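Local coordinates for protein SOSEKI 4 (Arabidopsis thaliana, PDB 6RSN) that forms polymers through its DIX-like domain, helping SOSEKI proteins interpret polarity cues and influence the orientation of plant cell division, at residues R4-Y10 with H22-L28; L54-K60 with V87-I93. The protein carries 1 engineered substitution. All coordinates share one frame; numbering follows the deposited sequence.

Overall arrangement
Both contacts pair antiparallel strands of one mixed sheet in the DIX-like domain, which has a ubiquitin-like fold. Contact 1 closes the hairpin of strands 5-13 and 22-27 at the sheet margin, its centre about 9 Å from the chain centre. Contact 2 joins strand 55-63 to strand 86-92 further in, about 6 Å from that centre. Both are partly buried, contact 1 the more exposed, with six of fourteen residues exposed against three. The two meet where strands 5-13 and 86-92 run side by side. In each, one face packs on helix 36-47. On the other, contact 1 carries prolines, Phe23 and Glu25, whereas contact 2 carries serines, one holding a water, and Lys89.

Contact 1 (R4-Y10 with H22-L28); sequences RIVPVVY and HFIEVPL
The Tyr10 ring lies over the CB of His22, which stands 3.6 Å from the ring centroid and 22° off its normal, a CH-pi contact over one face. The phenol is turned there by a chi1 of 66°, with CG between the backbone N and the carbonyl carbon. The imidazole is almost parallel to it, planes at 13°, but displaced so far, centroids 5.2 Å apart, that little of one ring lies above the other. Ile24 CG2 comes to the edge of the same phenol, 4.1 Å from Tyr10 CE1, and the Tyr10 hydroxyl is hydrogen-bonded to Arg47 of helix 36-47.

Further along the same face, Val8 CG2 meets Val26 CG2 at 3.6 Å. Past them, Val6 CG1 touches Leu28 CG, the two side chains crossing at about a right angle.

The other face has a different character. Phe23, its CG anti to the backbone N, brings CE2 to within 3.4 Å of Pro7 CB, while Val9 CG2 sits at the ring edge. Ile5 CD1 rests against the Glu25 carboxylate, 3.4 Å from CD, an apolar methyl beside a charged group on an exposed surface.

Seven backbone hydrogen bonds set the register. Val6, Val8 and Tyr10 form reciprocal pairs with Val26, Ile24 and His22, and Leu28 N adds a 2.9 Å bond to Arg4 O. Pro7 and Pro27 occupy non-hydrogen-bonded positions, where the lack of an N-H costs no cross-strand bond. The other edge of strand 5-13 bonds to strand 86-92 through Val9. Two antiparallel strands with one largely apolar face, whose Tyr10 and Ile24 end packs on helix 36-47, form the N-terminal beta hairpin characteristic of the ubiquitin-like fold, here in its DIX-like version.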
ATOM      1  N   ARG A   4       9.376  15.338   1.337  1.00 62.22           N
ATOM      2  CA  ARG A   4       8.167  15.200   2.165  1.00 59.65           C
ATOM      3  C   ARG A   4       7.896  13.715   2.412  1.00 55.16           C
ATOM      4  O   ARG A   4       8.340  12.850   1.656  1.00 56.81           O
ATOM      5  CB  ARG A   4       6.945  15.768   1.449  1.00 64.24           C
ATOM      6  CG  ARG A   4       5.970  16.447   2.400  1.00 71.56           C
ATOM      7  CD  ARG A   4       4.986  17.305   1.627  1.00 77.47           C
ATOM      8  NE  ARG A   4       3.917  16.439   1.141  1.00 80.03           N
ATOM      9  CZ  ARG A   4       3.733  16.072  -0.125  1.00 79.90           C
ATOM     10  NH1 ARG A   4       4.560  16.503  -1.066  1.00 81.95           N
ATOM     11  NH2 ARG A   4       2.718  15.281  -0.436  1.00 77.02           N
ATOM     12  N   ILE A   5       7.150  13.450   3.480  1.00 52.04           N
ATOM     13  CA  ILE A   5       6.811  12.080   3.844  1.00 48.11           C
ATOM     14  C   ILE A   5       5.297  12.015   4.024  1.00 44.04           C
ATOM     15  O   ILE A   5       4.627  12.975   4.417  1.00 47.99           O
ATOM     16  CB  ILE A   5       7.586  11.586   5.095  1.00 52.96           C
ATOM     17  CG1 ILE A   5       7.128  12.299   6.369  1.00 55.49           C
ATOM     18  CG2 ILE A   5       9.102  11.682   4.922  1.00 55.06           C
ATOM     19  CD1 ILE A   5       6.111  11.514   7.153  1.00 58.76           C
ATOM     20  N   VAL A   6       4.738  10.901   3.601  1.00 39.79           N
ATOM     21  CA  VAL A   6       3.311  10.724   3.752  1.00 39.66           C
ATOM     22  C   VAL A   6       3.024   9.502   4.610  1.00 36.96           C
ATOM     23  O   VAL A   6       3.762   8.502   4.582  1.00 33.60           O
ATOM     24  CB  VAL A   6       2.543  10.687   2.418  1.00 42.28           C
ATOM     25  CG1 VAL A   6       2.736  11.960   1.604  1.00 43.53           C
ATOM     26  CG2 VAL A   6       2.839   9.465   1.586  1.00 38.95           C
ATOM     27  N   PRO A   7       1.916   9.580   5.367  1.00 37.69           N
ATOM     28  CA  PRO A   7       1.474   8.454   6.192  1.00 36.78           C
ATOM     29  C   PRO A   7       0.805   7.373   5.346  1.00 34.65           C
ATOM     30  O   PRO A   7      -0.042   7.672   4.526  1.00 33.11           O
ATOM     31  CB  PRO A   7       0.454   9.131   7.129  1.00 40.17           C
ATOM     32  CG  PRO A   7      -0.104  10.359   6.328  1.00 42.26           C
ATOM     33  CD  PRO A   7       1.055  10.794   5.457  1.00 41.43           C
ATOM     34  N   VAL A   8       1.185   6.106   5.548  1.00 29.68           N
ATOM     35  CA  VAL A   8       0.537   5.004   4.828  1.00 27.89           C
ATOM     36  C   VAL A   8       0.091   3.955   5.825  1.00 26.67           C
ATOM     37  O   VAL A   8       0.898   3.519   6.653  1.00 28.20           O
ATOM     38  CB  VAL A   8       1.480   4.416   3.765  1.00 26.76           C
ATOM     39  CG1 VAL A   8       0.837   3.229   3.045  1.00 24.77           C
ATOM     40  CG2 VAL A   8       1.899   5.488   2.743  1.00 29.16           C
ATOM     41  N   VAL A   9      -1.167   3.498   5.733  1.00 25.63           N
ATOM     42  CA  VAL A   9      -1.632   2.362   6.527  1.00 24.57           C
ATOM     43  C   VAL A   9      -1.749   1.180   5.566  1.00 22.76           C
ATOM     44  O   VAL A   9      -2.263   1.358   4.470  1.00 22.62           O
ATOM     45  CB  VAL A   9      -2.980   2.636   7.236  1.00 27.53           C
ATOM     46  CG1 VAL A   9      -3.632   1.369   7.809  1.00 26.88           C
ATOM     47  CG2 VAL A   9      -2.831   3.664   8.372  1.00 28.18           C
ATOM     48  N   TYR A  10      -1.251   0.003   5.981  1.00 21.83           N
ATOM     49  CA  TYR A  10      -1.464  -1.170   5.119  1.00 22.37           C
ATOM     50  C   TYR A  10      -1.949  -2.371   5.929  1.00 22.05           C
ATOM     51  O   TYR A  10      -1.544  -2.615   7.086  1.00 22.01           O
ATOM     52  CB  TYR A  10      -0.221  -1.512   4.265  1.00 21.49           C
ATOM     53  CG  TYR A  10       1.008  -1.985   5.017  1.00 21.06           C
ATOM     54  CD1 TYR A  10       1.946  -1.083   5.493  1.00 21.00           C
ATOM     55  CD2 TYR A  10       1.205  -3.331   5.297  1.00 21.08           C
ATOM     56  CE1 TYR A  10       3.078  -1.510   6.187  1.00 23.51           C
ATOM     57  CE2 TYR A  10       2.334  -3.781   5.979  1.00 23.48           C
ATOM     58  CZ  TYR A  10       3.249  -2.862   6.466  1.00 22.82           C
ATOM     59  OH  TYR A  10       4.354  -3.313   7.151  1.00 25.10           O
ATOM     60  N   HIS A  22      -0.792  -1.981   9.738  1.00 24.50           N
ATOM     61  CA  HIS A  22       0.464  -1.347  10.069  1.00 23.88           C
ATOM     62  C   HIS A  22       0.411   0.099   9.616  1.00 23.80           C
ATOM     63  O   HIS A  22      -0.233   0.412   8.616  1.00 24.96           O
ATOM     64  CB  HIS A  22       1.603  -2.061   9.323  1.00 24.35           C
ATOM     65  CG  HIS A  22       2.013  -3.320  10.006  1.00 27.92           C
ATOM     66  ND1 HIS A  22       1.332  -4.524   9.820  1.00 35.85           N
ATOM     67  CD2 HIS A  22       2.971  -3.552  10.922  1.00 29.75           C
ATOM     68  CE1 HIS A  22       1.908  -5.450  10.580  1.00 33.32           C
ATOM     69  NE2 HIS A  22       2.872  -4.888  11.277  1.00 37.08           N
ATOM     70  N   PHE A  23       1.125   0.976  10.344  1.00 24.17           N
ATOM     71  CA  PHE A  23       1.319   2.353   9.940  1.00 26.09           C
ATOM     72  C   PHE A  23       2.790   2.620   9.675  1.00 26.32           C
ATOM     73  O   PHE A  23       3.601   2.290  10.548  1.00 26.87           O
ATOM     74  CB  PHE A  23       0.894   3.318  11.065  1.00 28.56           C
ATOM     75  CG  PHE A  23       1.210   4.768  10.730  1.00 31.63           C
ATOM     76  CD1 PHE A  23       2.448   5.338  11.019  1.00 34.20           C
ATOM     77  CD2 PHE A  23       0.295   5.553  10.048  1.00 35.40           C
ATOM     78  CE1 PHE A  23       2.721   6.682  10.723  1.00 37.87           C
ATOM     79  CE2 PHE A  23       0.556   6.895   9.750  1.00 40.12           C
ATOM     80  CZ  PHE A  23       1.773   7.464  10.081  1.00 39.06           C
ATOM     81  N   ILE A  24       3.121   3.202   8.502  1.00 25.29           N
ATOM     82  CA  ILE A  24       4.490   3.625   8.223  1.00 26.38           C
ATOM     83  C   ILE A  24       4.470   5.034   7.642  1.00 26.97           C
ATOM     84  O   ILE A  24       3.456   5.440   7.090  1.00 27.43           O
ATOM     85  CB  ILE A  24       5.190   2.662   7.247  1.00 25.92           C
ATOM     86  CG1 ILE A  24       4.407   2.466   5.938  1.00 24.41           C
ATOM     87  CG2 ILE A  24       5.432   1.299   7.913  1.00 26.63           C
ATOM     88  CD1 ILE A  24       5.175   1.693   4.823  1.00 21.83           C
ATOM     89  N   GLU A  25       5.632   5.704   7.692  1.00 28.40           N
ATOM     90  CA  GLU A  25       5.793   6.959   6.970  1.00 31.03           C
ATOM     91  C   GLU A  25       6.628   6.716   5.726  1.00 30.31           C
ATOM     92  O   GLU A  25       7.640   6.013   5.804  1.00 30.78           O
ATOM     93  CB  GLU A  25       6.431   7.970   7.926  1.00 36.33           C
ATOM     94  CG  GLU A  25       5.462   8.327   9.039  1.00 40.32           C
ATOM     95  CD  GLU A  25       5.961   9.461   9.881  1.00 48.64           C
ATOM     96  OE1 GLU A  25       7.182   9.505  10.103  1.00 50.37           O
ATOM     97  OE2 GLU A  25       5.125  10.309  10.262  1.00 54.05           O
ATOM     98  N   VAL A  26       6.156   7.204   4.567  1.00 29.84           N
ATOM     99  CA  VAL A  26       6.821   6.928   3.302  1.00 32.06           C
ATOM    100  C   VAL A  26       7.429   8.196   2.699  1.00 34.82           C
ATOM    101  O   VAL A  26       6.696   9.128   2.376  1.00 37.84           O
ATOM    102  CB  VAL A  26       5.864   6.239   2.323  1.00 29.97           C
ATOM    103  CG1 VAL A  26       6.525   6.072   0.956  1.00 32.25           C
ATOM    104  CG2 VAL A  26       5.457   4.882   2.908  1.00 30.24           C
ATOM    105  N   PRO A  27       8.760   8.243   2.458  1.00 36.28           N
ATOM    106  CA  PRO A  27       9.348   9.362   1.706  1.00 40.39           C
ATOM    107  C   PRO A  27       8.869   9.390   0.252  1.00 41.06           C
ATOM    108  O   PRO A  27       8.895   8.360  -0.434  1.00 40.65           O
ATOM    109  CB  PRO A  27      10.875   9.170   1.833  1.00 40.15           C
ATOM    110  CG  PRO A  27      11.030   8.221   3.023  1.00 36.92           C
ATOM    111  CD  PRO A  27       9.792   7.330   3.002  1.00 36.37           C
ATOM    112  N   LEU A  28       8.420  10.571  -0.185  1.00 47.73           N
ATOM    113  CA  LEU A  28       7.950  10.863  -1.537  1.00 50.74           C
ATOM    114  C   LEU A  28       9.120  11.134  -2.479  1.00 53.95           C
ATOM    115  O   LEU A  28      10.109  11.772  -2.113  1.00 59.11           O
ATOM    116  CB  LEU A  28       7.070  12.111  -1.491  1.00 53.93           C
ATOM    117  CG  LEU A  28       5.594  11.854  -1.223  1.00 55.45           C
ATOM    118  CD1 LEU A  28       4.737  12.996  -1.739  1.00 60.70           C
ATOM    119  CD2 LEU A  28       5.170  10.539  -1.844  1.00 53.28           C
TER

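Contact 2 (L54-K60 with V87-I93); sequences LYSWSSK and VLKGSQI
Trp57 lays its indole flat against Gly90: the glycine CA stands 3.8 Å from the centroid of the six-membered ring, 19° off its normal, a CH-pi contact. Tyr55 CB, from the same strand, rests over this face too, and Leu88 CB approaches the indole edge at CE3. With CG anti to the carbonyl carbon (chi1 -64°), the Trp57 ring is placed where Gly90 leaves room; a side chain on the glycine would run into it. Trp57 NE1 is satisfied by Ala52 O. Replacing Trp57 with an alanine would probably leave Gly90 uncovered and Ala52 O without its indole donor.

Tyr55 is turned differently, presenting its ring edge to the backbone, with CD1 3.5 Å from Gln92 N. Beyond the tryptophan, Leu88 CD2 packs on Ser59 CB at 3.6 Å.

On the opposite face, with Ser56, Ser58, Lys89 and Ser91, a water donates to Ser56 O at 2.9 Å and hydrogen-bonds Ser91 OG at 2.8 Å. Six backbone bonds join the strands, the Lys89 N bond to Ser58 O being the longest at 3.1 Å. The chemistry thus implies a mostly aromatic and apolar side, packed on helix 36-47 through Trp57 and Leu88, and a polar side that holds a water.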
ATOM      1  N   LEU A  54       6.308 -10.609  -1.413  1.00 18.80           N
ATOM      2  CA  LEU A  54       5.440 -11.762  -1.084  1.00 19.47           C
ATOM      3  C   LEU A  54       3.953 -11.429  -1.285  1.00 17.58           C
ATOM      4  O   LEU A  54       3.096 -12.299  -1.115  1.00 18.70           O
ATOM      5  CB  LEU A  54       5.683 -12.166   0.374  1.00 20.43           C
ATOM      6  CG  LEU A  54       7.085 -12.675   0.715  1.00 22.01           C
ATOM      7  CD1 LEU A  54       7.140 -12.795   2.220  1.00 23.22           C
ATOM      8  CD2 LEU A  54       7.290 -14.046   0.086  1.00 23.70           C
ATOM      9  N   TYR A  55       3.642 -10.171  -1.616  1.00 18.03           N
ATOM     10  CA  TYR A  55       2.273  -9.682  -1.607  1.00 18.18           C
ATOM     11  C   TYR A  55       1.956  -8.994  -2.924  1.00 18.43           C
ATOM     12  O   TYR A  55       2.828  -8.367  -3.558  1.00 19.93           O
ATOM     13  CB  TYR A  55       2.080  -8.637  -0.507  1.00 18.28           C
ATOM     14  CG  TYR A  55       2.290  -9.259   0.837  1.00 17.72           C
ATOM     15  CD1 TYR A  55       1.295 -10.008   1.452  1.00 19.86           C
ATOM     16  CD2 TYR A  55       3.530  -9.137   1.445  1.00 19.90           C
ATOM     17  CE1 TYR A  55       1.518 -10.574   2.691  1.00 20.21           C
ATOM     18  CE2 TYR A  55       3.779  -9.705   2.684  1.00 21.96           C
ATOM     19  CZ  TYR A  55       2.779 -10.456   3.281  1.00 22.12           C
ATOM     20  OH  TYR A  55       3.090 -11.081   4.453  1.00 24.59           O
ATOM     21  N   SER A  56       0.674  -9.117  -3.357  1.00 18.99           N
ATOM     22  CA  SER A  56       0.132  -8.319  -4.441  1.00 19.45           C
ATOM     23  C   SER A  56      -0.573  -7.104  -3.825  1.00 19.04           C
ATOM     24  O   SER A  56      -1.331  -7.267  -2.868  1.00 19.94           O
ATOM     25  CB  SER A  56      -0.958  -9.219  -5.108  1.00 22.71           C
ATOM     26  OG  SER A  56      -1.461  -8.429  -6.170  1.00 28.76           O
ATOM     27  N   TRP A  57      -0.253  -5.885  -4.324  1.00 18.35           N
ATOM     28  CA  TRP A  57      -0.675  -4.677  -3.590  1.00 18.99           C
ATOM     29  C   TRP A  57      -1.861  -3.975  -4.253  1.00 19.81           C
ATOM     30  O   TRP A  57      -1.973  -3.972  -5.475  1.00 20.39           O
ATOM     31  CB  TRP A  57       0.500  -3.666  -3.423  1.00 19.96           C
ATOM     32  CG  TRP A  57       1.570  -4.286  -2.573  1.00 18.41           C
ATOM     33  CD1 TRP A  57       2.636  -5.062  -2.959  1.00 19.45           C
ATOM     34  CD2 TRP A  57       1.639  -4.210  -1.136  1.00 18.06           C
ATOM     35  NE1 TRP A  57       3.366  -5.436  -1.848  1.00 19.09           N
ATOM     36  CE2 TRP A  57       2.784  -4.937  -0.726  1.00 18.62           C
ATOM     37  CE3 TRP A  57       0.840  -3.579  -0.165  1.00 20.12           C
ATOM     38  CZ2 TRP A  57       3.136  -5.088   0.624  1.00 20.14           C
ATOM     39  CZ3 TRP A  57       1.213  -3.672   1.157  1.00 19.53           C
ATOM     40  CH2 TRP A  57       2.349  -4.414   1.554  1.00 20.33           C
ATOM     41  N   SER A  58      -2.740  -3.447  -3.404  0.50 18.78           N
ATOM     42  CA  SER A  58      -3.931  -2.746  -3.871  0.50 18.82           C
ATOM     43  C   SER A  58      -4.036  -1.466  -3.036  0.50 20.35           C
ATOM     44  O   SER A  58      -3.410  -1.335  -1.969  0.50 20.22           O
ATOM     45  CB  SER A  58      -5.166  -3.608  -3.704  0.50 18.29           C
ATOM     46  OG  SER A  58      -5.143  -4.782  -4.550  0.50 17.49           O
ATOM     47  N   SER A  59      -4.797  -0.490  -3.538  1.00 20.71           N
ATOM     48  CA  SER A  59      -5.103   0.661  -2.704  1.00 22.64           C
ATOM     49  C   SER A  59      -6.616   0.793  -2.608  1.00 25.88           C
ATOM     50  O   SER A  59      -7.365   0.449  -3.525  1.00 23.50           O
ATOM     51  CB  SER A  59      -4.453   1.936  -3.234  1.00 25.72           C
ATOM     52  OG  SER A  59      -5.021   2.253  -4.508  1.00 28.51           O
ATOM     53  N   LYS A  60      -7.063   1.245  -1.438  1.00 24.63           N
ATOM     54  CA  LYS A  60      -8.499   1.436  -1.252  1.00 27.70           C
ATOM     55  C   LYS A  60      -8.968   2.653  -2.059  1.00 27.59           C
ATOM     56  O   LYS A  60      -8.400   3.755  -2.050  1.00 30.29           O
ATOM     57  CB  LYS A  60      -8.711   1.639   0.251  1.00 27.91           C
ATOM     58  CG  LYS A  60     -10.154   1.559   0.722  1.00 32.08           C
ATOM     59  CD  LYS A  60     -10.193   1.945   2.200  1.00 32.69           C
ATOM     60  CE  LYS A  60     -11.551   1.682   2.791  1.00 35.26           C
ATOM     61  NZ  LYS A  60     -11.718   2.325   4.122  1.00 39.00           N
ATOM     62  N   VAL A  87      -4.431   4.005   2.135  1.00 27.00           N
ATOM     63  CA  VAL A  87      -4.715   2.716   2.767  1.00 25.93           C
ATOM     64  C   VAL A  87      -4.500   1.665   1.698  1.00 25.45           C
ATOM     65  O   VAL A  87      -5.161   1.720   0.655  1.00 26.10           O
ATOM     66  CB  VAL A  87      -6.160   2.584   3.323  1.00 27.60           C
ATOM     67  CG1 VAL A  87      -6.399   1.195   3.872  1.00 29.18           C
ATOM     68  CG2 VAL A  87      -6.515   3.631   4.386  1.00 29.41           C
ATOM     69  N   LEU A  88      -3.607   0.717   2.003  1.00 23.08           N
ATOM     70  CA  LEU A  88      -3.287  -0.319   1.038  1.00 22.82           C
ATOM     71  C   LEU A  88      -3.629  -1.661   1.666  1.00 20.57           C
ATOM     72  O   LEU A  88      -3.705  -1.812   2.888  1.00 21.22           O
ATOM     73  CB  LEU A  88      -1.773  -0.319   0.792  1.00 23.83           C
ATOM     74  CG  LEU A  88      -1.121   0.997   0.340  1.00 29.81           C
ATOM     75  CD1 LEU A  88       0.346   0.799   0.044  1.00 28.54           C
ATOM     76  CD2 LEU A  88      -1.800   1.666  -0.840  1.00 30.07           C
ATOM     77  N   LYS A  89      -3.653  -2.683   0.791  1.00 20.27           N
ATOM     78  CA  LYS A  89      -3.775  -4.067   1.218  1.00 20.73           C
ATOM     79  C   LYS A  89      -2.729  -4.838   0.427  1.00 20.71           C
ATOM     80  O   LYS A  89      -2.573  -4.680  -0.761  1.00 20.15           O
ATOM     81  CB  LYS A  89      -5.167  -4.622   0.970  1.00 22.92           C
ATOM     82  CG  LYS A  89      -5.395  -6.078   1.382  1.00 28.25           C
ATOM     83  CD  LYS A  89      -6.762  -6.447   0.829  1.00 35.38           C
ATOM     84  CE  LYS A  89      -7.457  -7.601   1.470  1.00 43.17           C
ATOM     85  NZ  LYS A  89      -8.421  -8.155   0.472  1.00 44.07           N
ATOM     86  N   GLY A  90      -1.876  -5.583   1.155  1.00 18.93           N
ATOM     87  CA  GLY A  90      -1.043  -6.593   0.492  1.00 17.50           C
ATOM     88  C   GLY A  90      -1.664  -7.955   0.678  1.00 19.21           C
ATOM     89  O   GLY A  90      -1.828  -8.410   1.811  1.00 19.89           O
ATOM     90  N   SER A  91      -1.915  -8.619  -0.459  1.00 18.40           N
ATOM     91  CA  SER A  91      -2.605  -9.909  -0.425  1.00 20.19           C
ATOM     92  C   SER A  91      -1.527 -10.957  -0.653  1.00 18.32           C
ATOM     93  O   SER A  91      -0.811 -10.870  -1.648  1.00 18.35           O
ATOM     94  CB  SER A  91      -3.622  -9.934  -1.544  1.00 24.28           C
ATOM     95  OG  SER A  91      -4.695  -9.049  -1.230  1.00 25.00           O
ATOM     96  N   GLN A  92      -1.412 -11.941   0.244  1.00 19.18           N
ATOM     97  CA  GLN A  92      -0.305 -12.900   0.092  1.00 20.07           C
ATOM     98  C   GLN A  92      -0.402 -13.647  -1.232  1.00 22.28           C
ATOM     99  O   GLN A  92      -1.462 -14.225  -1.529  1.00 22.78           O
ATOM    100  CB  GLN A  92      -0.392 -13.950   1.225  1.00 23.49           C
ATOM    101  CG  GLN A  92       0.711 -14.986   1.191  1.00 24.32           C
ATOM    102  CD  GLN A  92       0.460 -16.013   2.292  1.00 28.18           C
ATOM    103  OE1 GLN A  92      -0.653 -16.179   2.789  1.00 30.30           O
ATOM    104  NE2 GLN A  92       1.433 -16.834   2.561  1.00 32.51           N
ATOM    105  N   ILE A  93       0.728 -13.675  -1.984  1.00 19.64           N
ATOM    106  CA  ILE A  93       0.771 -14.446  -3.231  1.00 18.99           C
ATOM    107  C   ILE A  93       0.902 -15.930  -2.920  1.00 19.17           C
ATOM    108  O   ILE A  93       1.683 -16.305  -2.019  1.00 20.52           O
ATOM    109  CB  ILE A  93       1.945 -13.936  -4.068  1.00 21.03           C
ATOM    110  CG1 ILE A  93       1.618 -12.506  -4.550  1.00 20.90           C
ATOM    111  CG2 ILE A  93       2.145 -14.866  -5.244  1.00 21.78           C
ATOM    112  CD1 ILE A  93       2.847 -11.898  -5.215  1.00 24.32           C
TER
HETATM  113  O   HOH W   1       3.686 -14.995  -0.881  1.00 21.30           O
HETATM  114  O   HOH W   2      -4.209  -6.661  -2.692  1.00 27.03           O
HETATM  115  O   HOH W   3      -5.745   4.689  -0.605  1.00 35.29           O